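Local coordinates for protein deoxyribose-phosphate aldolase (Toxoplasma gondii, PDB 4EIV) that belongs to the deoxyribose-phosphate aldolase family, whose members are enzymes built on a parallel alpha/beta barrel, at residues A[46-51]-A[82-87]. Numbering follows the deposited sequence.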
loop_
_atom_site.group_PDB
_atom_site.type_symbol
_atom_site.label_atom_id
_atom_site.label_comp_id
_atom_site.label_asym_id
_atom_site.label_seq_id
_atom_site.Cartn_x
_atom_site.Cartn_y
_atom_site.Cartn_z
ATOM N N ALA A 46 11.337 -13.054 23.374
ATOM C CA ALA A 46 10.726 -14.034 22.464
ATOM C C ALA A 46 9.806 -13.357 21.446
ATOM O O ALA A 46 9.837 -13.649 20.255
ATOM C CB ALA A 46 9.964 -15.104 23.254
ATOM N N VAL A 47 9.004 -12.424 21.926
ATOM C CA VAL A 47 8.092 -11.692 21.059
ATOM C C VAL A 47 8.877 -10.837 20.065
ATOM O O VAL A 47 8.574 -10.816 18.868
ATOM C CB VAL A 47 7.150 -10.814 21.908
ATOM C CG1 VAL A 47 6.422 -9.820 21.049
ATOM C CG2 VAL A 47 6.185 -11.696 22.694
ATOM N N CYS A 48 9.885 -10.130 20.566
ATOM C CA CYS A 48 10.699 -9.251 19.730
ATOM C C CYS A 48 11.436 -9.965 18.610
ATOM O O CYS A 48 11.576 -9.421 17.521
ATOM C CB CYS A 48 11.705 -8.460 20.570
ATOM S SG CYS A 48 10.947 -7.147 21.529
ATOM N N LYS A 49 11.904 -11.177 18.880
ATOM C CA LYS A 49 12.622 -11.947 17.873
ATOM C C LYS A 49 11.742 -12.284 16.677
ATOM O O LYS A 49 12.185 -12.170 15.532
ATOM C CB LYS A 49 13.223 -13.194 18.508
ATOM C CG LYS A 49 14.423 -12.853 19.376
ATOM C CD LYS A 49 14.873 -14.004 20.250
ATOM C CE LYS A 49 15.969 -13.561 21.208
ATOM N NZ LYS A 49 16.349 -14.626 22.181
ATOM N N ILE A 50 10.496 -12.678 16.934
ATOM C CA ILE A 50 9.553 -12.991 15.842
ATOM C C ILE A 50 9.089 -11.680 15.164
ATOM O O ILE A 50 8.957 -11.619 13.949
ATOM C CB ILE A 50 8.364 -13.848 16.302
ATOM C CG1 ILE A 50 8.871 -15.150 16.933
ATOM C CG2 ILE A 50 7.405 -14.110 15.133
ATOM C CD1 ILE A 50 9.757 -15.994 16.036
ATOM N N ALA A 51 8.896 -10.623 15.948
ATOM C CA ALA A 51 8.543 -9.314 15.396
ATOM C C ALA A 51 9.601 -8.785 14.416
ATOM O O ALA A 51 9.274 -8.301 13.334
ATOM C CB ALA A 51 8.349 -8.288 16.539
ATOM N N ALA A 82 16.689 -3.646 16.550
ATOM C CA ALA A 82 16.869 -2.221 16.269
ATOM C C ALA A 82 15.936 -1.784 15.131
ATOM O O ALA A 82 15.575 -0.613 15.027
ATOM C CB ALA A 82 18.319 -1.936 15.898
ATOM N N GLY A 83 15.528 -2.747 14.307
ATOM C CA GLY A 83 14.688 -2.499 13.133
ATOM C C GLY A 83 13.184 -2.515 13.308
ATOM O O GLY A 83 12.456 -2.466 12.317
ATOM N N ILE A 84 12.713 -2.657 14.541
ATOM C CA ILE A 84 11.285 -2.507 14.832
ATOM C C ILE A 84 11.158 -1.333 15.787
ATOM O O ILE A 84 12.107 -0.991 16.494
ATOM C CB ILE A 84 10.625 -3.757 15.448
ATOM C CG1 ILE A 84 11.258 -4.141 16.795
ATOM C CG2 ILE A 84 10.663 -4.917 14.453
ATOM C CD1 ILE A 84 10.530 -5.290 17.519
ATOM N N LYS A 85 9.998 -0.694 15.769
ATOM C CA LYS A 85 9.720 0.400 16.680
ATOM C C LYS A 85 9.306 -0.154 18.032
ATOM O O LYS A 85 8.767 -1.262 18.126
ATOM C CB LYS A 85 8.573 1.250 16.164
ATOM C CG LYS A 85 8.878 2.133 14.997
ATOM C CD LYS A 85 7.595 2.829 14.598
ATOM C CE LYS A 85 7.794 4.047 13.738
ATOM N NZ LYS A 85 6.453 4.608 13.398
ATOM N N VAL A 86 9.585 0.617 19.077
ATOM C CA VAL A 86 9.153 0.311 20.430
ATOM C C VAL A 86 8.080 1.360 20.783
ATOM O O VAL A 86 8.342 2.566 20.783
ATOM C CB VAL A 86 10.307 0.305 21.448
ATOM C CG1 VAL A 86 9.778 0.131 22.851
ATOM C CG2 VAL A 86 11.316 -0.799 21.107
ATOM N N CYS A 87 6.864 0.897 21.043
ATOM C CA CYS A 87 5.784 1.791 21.440
ATOM C C CYS A 87 5.491 1.537 22.915
ATOM O O CYS A 87 5.159 0.418 23.311
ATOM C CB CYS A 87 4.547 1.586 20.590
ATOM S SG CYS A 87 3.226 2.716 21.039
#
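I84 packs against C48 and A51 in a small, buried, apolar contact between an outer helix of the barrel and the residue just ahead of a barrel strand. C48 and A51 lie three residues apart on helix 41-52, so both belong to the same face of that helix. I84 is the last residue before strand 85-90. The backbones come nearest at A51 and I84, with CA to CA 7.4 Å.

The isoleucine meets the helix with both its branches. CD1 of I84 touches the methyl group CB of A51 at 3.8 Å. The same CD1 approaches SG of C48 more loosely, at 4.4 Å. The shorter branch, CG2 of I84, lies against the backbone of A51, 3.8 Å from its O. The first torsion of I84 (chi1 61°) sets CG1 between the backbone N and the carbonyl carbon, and chi2 of 174° then extends the chain to bring CD1 to the helix. The contact is purely van der Waals and buries 125 Å² in all.

Neighbouring parts of the fold close round it. C48 also rests on I70 and L74 of helix 67-74, and both C48 and I84 touch V60 of strand 59-62. The carbonyl O of I84 accepts a hydrogen bond from NH2 of R71, while the strand that follows pairs with strand 59-62 through the backbone of K85 and C87. Helix packing of this kind, around a closed ring of eight parallel strands, is characteristic of the TIM barrel.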